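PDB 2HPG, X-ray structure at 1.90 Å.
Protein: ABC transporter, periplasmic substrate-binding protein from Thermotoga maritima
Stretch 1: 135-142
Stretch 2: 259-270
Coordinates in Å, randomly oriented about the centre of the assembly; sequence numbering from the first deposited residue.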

ATOM      1  N   PHE A 135      -9.733   3.076   0.488  1.00 19.49           N
ATOM      2  CA  PHE A 135      -8.601   2.146   0.549  1.00 19.56           C
ATOM      3  C   PHE A 135      -8.673   1.030  -0.502  1.00 19.11           C
ATOM      4  O   PHE A 135      -8.100  -0.032  -0.307  1.00 20.00           O
ATOM      5  CB  PHE A 135      -8.390   1.586   1.975  1.00 20.15           C
ATOM      6  CG  PHE A 135      -9.570   0.816   2.535  1.00 21.61           C
ATOM      7  CD1 PHE A 135      -9.733  -0.554   2.264  1.00 21.05           C
ATOM      8  CD2 PHE A 135     -10.491   1.445   3.378  1.00 22.50           C
ATOM      9  CE1 PHE A 135     -10.798  -1.263   2.786  1.00 21.49           C
ATOM     10  CE2 PHE A 135     -11.586   0.738   3.912  1.00 22.24           C
ATOM     11  CZ  PHE A 135     -11.739  -0.621   3.613  1.00 21.99           C
ATOM     12  N   TYR A 136      -9.346   1.285  -1.628  1.00 18.72           N
ATOM     13  CA  TYR A 136      -9.387   0.362  -2.755  1.00 18.27           C
ATOM     14  C   TYR A 136      -8.274   0.636  -3.755  1.00 17.87           C
ATOM     15  O   TYR A 136      -8.474   0.537  -4.980  1.00 17.69           O
ATOM     16  CB  TYR A 136     -10.715   0.490  -3.492  1.00 19.25           C
ATOM     17  CG  TYR A 136     -11.957   0.168  -2.677  1.00 18.57           C
ATOM     18  CD1 TYR A 136     -11.898  -0.506  -1.471  1.00 20.56           C
ATOM     19  CD2 TYR A 136     -13.216   0.508  -3.166  1.00 19.93           C
ATOM     20  CE1 TYR A 136     -13.049  -0.783  -0.759  1.00 20.63           C
ATOM     21  CE2 TYR A 136     -14.360   0.224  -2.457  1.00 19.35           C
ATOM     22  CZ  TYR A 136     -14.279  -0.409  -1.267  1.00 20.77           C
ATOM     23  OH  TYR A 136     -15.456  -0.667  -0.586  1.00 20.02           O
ATOM     24  N   TRP A 137      -7.096   0.965  -3.231  1.00 17.53           N
ATOM     25  CA  TRP A 137      -5.949   1.345  -4.047  1.00 17.05           C
ATOM     26  C   TRP A 137      -4.867   0.367  -3.686  1.00 17.50           C
ATOM     27  O   TRP A 137      -4.359   0.385  -2.575  1.00 17.13           O
ATOM     28  CB  TRP A 137      -5.533   2.793  -3.751  1.00 16.42           C
ATOM     29  CG  TRP A 137      -6.490   3.766  -4.362  1.00 15.52           C
ATOM     30  CD1 TRP A 137      -7.755   4.050  -3.939  1.00 15.35           C
ATOM     31  CD2 TRP A 137      -6.272   4.558  -5.535  1.00 15.27           C
ATOM     32  NE1 TRP A 137      -8.343   4.955  -4.789  1.00 15.90           N
ATOM     33  CE2 TRP A 137      -7.445   5.290  -5.771  1.00 14.92           C
ATOM     34  CE3 TRP A 137      -5.196   4.710  -6.413  1.00 15.26           C
ATOM     35  CZ2 TRP A 137      -7.570   6.180  -6.852  1.00 16.09           C
ATOM     36  CZ3 TRP A 137      -5.322   5.590  -7.480  1.00 15.39           C
ATOM     37  CH2 TRP A 137      -6.496   6.314  -7.686  1.00 15.74           C
ATOM     38  N   VAL A 138      -4.554  -0.521  -4.621  1.00 18.41           N
ATOM     39  CA  VAL A 138      -3.678  -1.648  -4.343  1.00 18.88           C
ATOM     40  C   VAL A 138      -2.498  -1.638  -5.319  1.00 19.12           C
ATOM     41  O   VAL A 138      -2.677  -1.506  -6.526  1.00 18.90           O
ATOM     42  CB  VAL A 138      -4.517  -2.963  -4.392  1.00 18.80           C
ATOM     43  CG1 VAL A 138      -3.669  -4.174  -4.568  1.00 19.22           C
ATOM     44  CG2 VAL A 138      -5.365  -3.071  -3.100  1.00 19.51           C
ATOM     45  N   GLN A 139      -1.281  -1.727  -4.776  1.00 19.29           N
ATOM     46  CA  GLN A 139      -0.086  -1.729  -5.617  1.00 19.38           C
ATOM     47  C   GLN A 139       0.330  -3.136  -6.020  1.00 19.44           C
ATOM     48  O   GLN A 139       1.169  -3.308  -6.902  1.00 20.16           O
ATOM     49  CB  GLN A 139       1.056  -1.026  -4.906  1.00 19.99           C
ATOM     50  CG  GLN A 139       0.999   0.478  -5.023  1.00 20.31           C
ATOM     51  CD  GLN A 139       2.170   1.127  -4.375  1.00 20.66           C
ATOM     52  OE1 GLN A 139       3.306   0.840  -4.734  1.00 23.15           O
ATOM     53  NE2 GLN A 139       1.913   1.989  -3.395  1.00 21.57           N
ATOM     54  N   GLY A 140      -0.253  -4.153  -5.385  1.00 18.50           N
ATOM     55  CA  GLY A 140       0.032  -5.528  -5.741  1.00 18.20           C
ATOM     56  C   GLY A 140       0.852  -6.248  -4.701  1.00 16.68           C
ATOM     57  O   GLY A 140       1.210  -5.665  -3.678  1.00 16.56           O
ATOM     58  N   TYR A 141       1.144  -7.517  -4.982  1.00 16.53           N
ATOM     59  CA  TYR A 141       1.916  -8.371  -4.088  1.00 15.16           C
ATOM     60  C   TYR A 141       3.395  -8.109  -4.194  1.00 15.48           C
ATOM     61  O   TYR A 141       3.941  -7.966  -5.289  1.00 14.61           O
ATOM     62  CB  TYR A 141       1.693  -9.848  -4.401  1.00 16.00           C
ATOM     63  CG  TYR A 141       0.307 -10.266  -4.101  1.00 15.86           C
ATOM     64  CD1 TYR A 141      -0.050 -10.685  -2.825  1.00 14.76           C
ATOM     65  CD2 TYR A 141      -0.683 -10.138  -5.050  1.00 16.83           C
ATOM     66  CE1 TYR A 141      -1.335 -11.035  -2.543  1.00 14.49           C
ATOM     67  CE2 TYR A 141      -1.966 -10.491  -4.771  1.00 16.10           C
ATOM     68  CZ  TYR A 141      -2.283 -10.939  -3.515  1.00 15.96           C
ATOM     69  OH  TYR A 141      -3.580 -11.272  -3.239  1.00 16.88           O
ATOM     70  N   ARG A 142       4.026  -8.124  -3.036  1.00 14.82           N
ATOM     71  CA  ARG A 142       5.449  -7.948  -2.916  1.00 15.18           C
ATOM     72  C   ARG A 142       6.103  -9.290  -2.674  1.00 14.72           C
ATOM     73  O   ARG A 142       5.540 -10.168  -1.996  1.00 13.08           O
ATOM     74  CB  ARG A 142       5.743  -6.958  -1.789  1.00 15.11           C
ATOM     75  CG  ARG A 142       5.311  -5.566  -2.187  1.00 16.25           C
ATOM     76  CD  ARG A 142       5.206  -4.597  -1.067  1.00 18.11           C
ATOM     77  NE  ARG A 142       6.503  -4.161  -0.546  1.00 20.25           N
ATOM     78  CZ  ARG A 142       7.041  -2.943  -0.671  1.00 18.76           C
ATOM     79  NH1 ARG A 142       6.431  -1.978  -1.323  1.00 18.50           N
ATOM     80  NH2 ARG A 142       8.203  -2.688  -0.088  1.00 19.77           N
ATOM     81  N   GLU A 259     -10.408   0.163 -10.292  1.00 20.09           N
ATOM     82  CA  GLU A 259      -9.954   0.025 -11.684  1.00 20.18           C
ATOM     83  C   GLU A 259      -8.436  -0.164 -11.807  1.00 19.51           C
ATOM     84  O   GLU A 259      -7.974  -1.079 -12.504  1.00 19.27           O
ATOM     85  CB  GLU A 259     -10.393   1.246 -12.488  1.00 20.95           C
ATOM     86  CG  GLU A 259     -10.074   1.208 -13.965  1.00 22.99           C
ATOM     87  CD  GLU A 259     -10.373   2.534 -14.677  1.00 25.57           C
ATOM     88  OE1 GLU A 259     -10.827   3.498 -14.018  1.00 34.97           O
ATOM     89  OE2 GLU A 259     -10.149   2.617 -15.908  1.00 32.94           O
ATOM     90  N   VAL A 260      -7.651   0.703 -11.173  1.00 18.16           N
ATOM     91  CA  VAL A 260      -6.189   0.571 -11.300  1.00 17.69           C
ATOM     92  C   VAL A 260      -5.659  -0.640 -10.514  1.00 16.77           C
ATOM     93  O   VAL A 260      -4.730  -1.290 -10.941  1.00 17.11           O
ATOM     94  CB  VAL A 260      -5.445   1.880 -10.944  1.00 17.67           C
ATOM     95  CG1 VAL A 260      -5.522   2.195  -9.449  1.00 16.80           C
ATOM     96  CG2 VAL A 260      -3.984   1.814 -11.464  1.00 17.05           C
ATOM     97  N   SER A 261      -6.274  -0.976  -9.388  1.00 16.95           N
ATOM     98  CA  SER A 261      -5.881  -2.158  -8.616  1.00 16.69           C
ATOM     99  C   SER A 261      -5.943  -3.453  -9.417  1.00 16.52           C
ATOM    100  O   SER A 261      -5.039  -4.289  -9.353  1.00 17.02           O
ATOM    101  CB  SER A 261      -6.783  -2.296  -7.400  1.00 16.94           C
ATOM    102  OG  SER A 261      -6.671  -1.175  -6.558  1.00 18.29           O
ATOM    103  N   LEU A 262      -7.005  -3.615 -10.188  1.00 17.42           N
ATOM    104  CA  LEU A 262      -7.183  -4.809 -11.007  1.00 17.93           C
ATOM    105  C   LEU A 262      -6.269  -4.806 -12.204  1.00 18.30           C
ATOM    106  O   LEU A 262      -5.805  -5.856 -12.600  1.00 17.18           O
ATOM    107  CB  LEU A 262      -8.617  -4.927 -11.487  1.00 18.51           C
ATOM    108  CG  LEU A 262      -9.594  -5.360 -10.396  1.00 18.48           C
ATOM    109  CD1 LEU A 262     -10.990  -5.060 -10.866  1.00 20.55           C
ATOM    110  CD2 LEU A 262      -9.451  -6.820 -10.083  1.00 18.54           C
ATOM    111  N   LYS A 263      -6.041  -3.641 -12.809  1.00 19.04           N
ATOM    112  CA  LYS A 263      -5.089  -3.542 -13.920  1.00 19.10           C
ATOM    113  C   LYS A 263      -3.677  -3.897 -13.452  1.00 18.28           C
ATOM    114  O   LYS A 263      -2.950  -4.646 -14.106  1.00 18.16           O
ATOM    115  CB  LYS A 263      -5.101  -2.137 -14.523  1.00 19.99           C
ATOM    116  CG  LYS A 263      -4.519  -2.052 -15.936  1.00 20.76           C
ATOM    117  CD  LYS A 263      -4.325  -0.617 -16.418  1.00 22.22           C
ATOM    118  CE  LYS A 263      -3.997  -0.599 -17.932  1.00 26.12           C
ATOM    119  NZ  LYS A 263      -3.476   0.712 -18.429  1.00 28.29           N
ATOM    120  N   ILE A 264      -3.289  -3.353 -12.316  1.00 17.29           N
ATOM    121  CA  ILE A 264      -2.022  -3.700 -11.682  1.00 16.85           C
ATOM    122  C   ILE A 264      -1.927  -5.214 -11.423  1.00 17.35           C
ATOM    123  O   ILE A 264      -0.963  -5.858 -11.841  1.00 17.80           O
ATOM    124  CB  ILE A 264      -1.782  -2.895 -10.371  1.00 16.27           C
ATOM    125  CG1 ILE A 264      -1.480  -1.430 -10.676  1.00 15.55           C
ATOM    126  CG2 ILE A 264      -0.603  -3.466  -9.596  1.00 16.76           C
ATOM    127  CD1 ILE A 264      -1.339  -0.564  -9.441  1.00 15.68           C
HETATM  128  N   MSE A 265      -2.915  -5.781 -10.736  1.00 17.66           N
HETATM  129  CA  MSE A 265      -2.843  -7.173 -10.288  1.00 17.52           C
HETATM  130  C   MSE A 265      -3.075  -8.226 -11.350  1.00 17.74           C
HETATM  131  O   MSE A 265      -2.580  -9.340 -11.208  1.00 17.20           O
HETATM  132  CB  MSE A 265      -3.829  -7.416  -9.133  1.00 17.91           C
HETATM  133  CG  MSE A 265      -3.328  -6.935  -7.816  1.00 15.96           C
HETATM  134 SE   MSE A 265      -4.522  -7.424  -6.375  0.80 19.55          SE
HETATM  135  CE  MSE A 265      -6.127  -6.498  -6.983  1.00 14.18           C
ATOM    136  N   LYS A 266      -3.843  -7.884 -12.384  1.00 18.23           N
ATOM    137  CA  LYS A 266      -4.243  -8.824 -13.428  1.00 18.81           C
ATOM    138  C   LYS A 266      -3.436  -8.653 -14.715  1.00 19.39           C
ATOM    139  O   LYS A 266      -3.351  -9.592 -15.492  1.00 19.21           O
ATOM    140  CB  LYS A 266      -5.734  -8.686 -13.739  1.00 19.00           C
ATOM    141  CG  LYS A 266      -6.640  -9.174 -12.605  1.00 18.72           C
ATOM    142  CD  LYS A 266      -8.128  -8.876 -12.892  1.00 21.51           C
ATOM    143  CE  LYS A 266      -8.704  -9.613 -14.099  1.00 25.49           C
ATOM    144  NZ  LYS A 266      -8.784 -11.090 -13.917  1.00 27.78           N
ATOM    145  N   GLU A 267      -2.814  -7.495 -14.931  1.00 19.40           N
ATOM    146  CA  GLU A 267      -2.043  -7.284 -16.157  1.00 20.06           C
ATOM    147  C   GLU A 267      -0.654  -6.702 -16.021  1.00 18.94           C
ATOM    148  O   GLU A 267       0.269  -7.214 -16.643  1.00 18.19           O
ATOM    149  CB  GLU A 267      -2.816  -6.464 -17.183  1.00 21.85           C
ATOM    150  CG  GLU A 267      -3.740  -5.464 -16.634  1.00 27.44           C
ATOM    151  CD  GLU A 267      -4.946  -5.245 -17.517  1.00 34.07           C
ATOM    152  OE1 GLU A 267      -4.855  -4.406 -18.448  1.00 39.24           O
ATOM    153  OE2 GLU A 267      -5.982  -5.907 -17.265  1.00 39.34           O
ATOM    154  N   LEU A 268      -0.491  -5.616 -15.272  1.00 18.29           N
ATOM    155  CA  LEU A 268       0.782  -4.894 -15.331  1.00 17.75           C
ATOM    156  C   LEU A 268       1.871  -5.651 -14.621  1.00 17.46           C
ATOM    157  O   LEU A 268       2.998  -5.742 -15.116  1.00 17.41           O
ATOM    158  CB  LEU A 268       0.638  -3.481 -14.778  1.00 17.97           C
ATOM    159  CG  LEU A 268      -0.285  -2.583 -15.592  1.00 18.29           C
ATOM    160  CD1 LEU A 268      -0.301  -1.181 -15.003  1.00 21.00           C
ATOM    161  CD2 LEU A 268       0.189  -2.538 -17.044  1.00 20.94           C
ATOM    162  N   GLU A 269       1.553  -6.190 -13.453  1.00 17.85           N
ATOM    163  CA  GLU A 269       2.537  -6.981 -12.733  1.00 18.16           C
ATOM    164  C   GLU A 269       2.994  -8.207 -13.523  1.00 18.35           C
ATOM    165  O   GLU A 269       4.154  -8.610 -13.426  1.00 18.91           O
ATOM    166  CB  GLU A 269       1.997  -7.401 -11.372  1.00 18.59           C
ATOM    167  CG  GLU A 269       2.217  -6.351 -10.279  1.00 19.63           C
ATOM    168  CD  GLU A 269       3.707  -6.111  -9.961  1.00 17.52           C
ATOM    169  OE1 GLU A 269       4.375  -6.997  -9.383  1.00 18.58           O
ATOM    170  OE2 GLU A 269       4.196  -5.001 -10.252  1.00 16.59           O
ATOM    171  N   GLU A 270       2.066  -8.792 -14.287  1.00 18.39           N
ATOM    172  CA  GLU A 270       2.363  -9.907 -15.181  1.00 19.04           C
ATOM    173  C   GLU A 270       3.334  -9.471 -16.296  1.00 19.14           C
ATOM    174  O   GLU A 270       4.293 -10.196 -16.602  1.00 18.52           O
ATOM    175  CB  GLU A 270       1.080 -10.479 -15.806  1.00 19.63           C
ATOM    176  CG  GLU A 270       0.173 -11.270 -14.852  1.00 20.95           C
ATOM    177  CD  GLU A 270      -0.562 -10.429 -13.805  1.00 25.04           C
ATOM    178  OE1 GLU A 270      -0.515  -9.176 -13.864  1.00 27.10           O
ATOM    179  OE2 GLU A 270      -1.206 -11.042 -12.914  1.00 24.09           O
TER
HETATM  180  O   HOH W   1       2.617  -2.295  -8.769  1.00 30.13           O
HETATM  181  O   HOH W   2       3.092  -8.530  -7.899  1.00 17.31           O

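The firmest direct polar link between strand 135-142 and helix 259-270 is the hydrogen bond from Val 138 N to Ser 261 OG, 2.9 Å long with an N-H...acceptor angle of 134°. The Ser 261 CA-to-CB bond points toward the strand, and its m rotamer sets the hydroxyl against the backbone, where OG also lies 2.9 Å from Tyr 136 O. Here the Val 138 and Ser 261 CA atoms come within 4.8 Å of each other, and the serine hydroxyl fits between helix and strand.

Two waters extend the polar contact toward the C-terminal side of the stretch, both through Glu 269. Water 2 donates to Tyr 141 O at 2.8 Å and to Glu 269 OE1 at 2.5 Å, bridging a carbonyl and a carboxylate oxygen that stand 4.2 Å apart. Water 1 donates to Gln 139 O at 2.6 Å and makes a weak bond of 3.5 Å to Glu 269 OE2. Thus the two carboxylate oxygens reach two strand carbonyls, each through its own water.

The strand and helix run nearly parallel, N to C, with their axes 20° apart and 6.9 Å from each other at closest approach. Successive helical turns therefore follow the strand: Ser 261 lies beside Val 138, Met 265 beside Gly 140. A wider pi-type turn at 264-268 interrupts the regular helix, where Glu 269 N bonds to Ile 264 O at 3.0 Å, five residues back.

Between the polar sites the contact is mainly apolar. Val 138 points toward the helix, and its CG1 packs 3.8 Å from SE of Met 265, a selenomethionine. The same selenium lies 4.3 Å from Tyr 141 CE2, an oblique approach to the ring, so it touches side chains from two strand positions. Although Trp 137 directs its CA-to-CB bond away from the helix, its indole comes back far enough for CZ3 to meet Val 260 CG1 at 3.9 Å, again obliquely.

Ile 264 packs against the strand backbone: CD1 is 3.3 Å from Val 138 O, and CG2 is 3.2 Å from Gln 139 O. The buried Val 138 O has no polar partner in the model. Gly 140 follows, its CA 4.2 Å from Met 265 CG. A CB there would point toward the helix, 3.6 Å from both Ile 264 CG2 and Glu 269 CG, but the backbone angles, 109/-180, already call for glycine. In all, the contact buries 433 Å², summed over both sides.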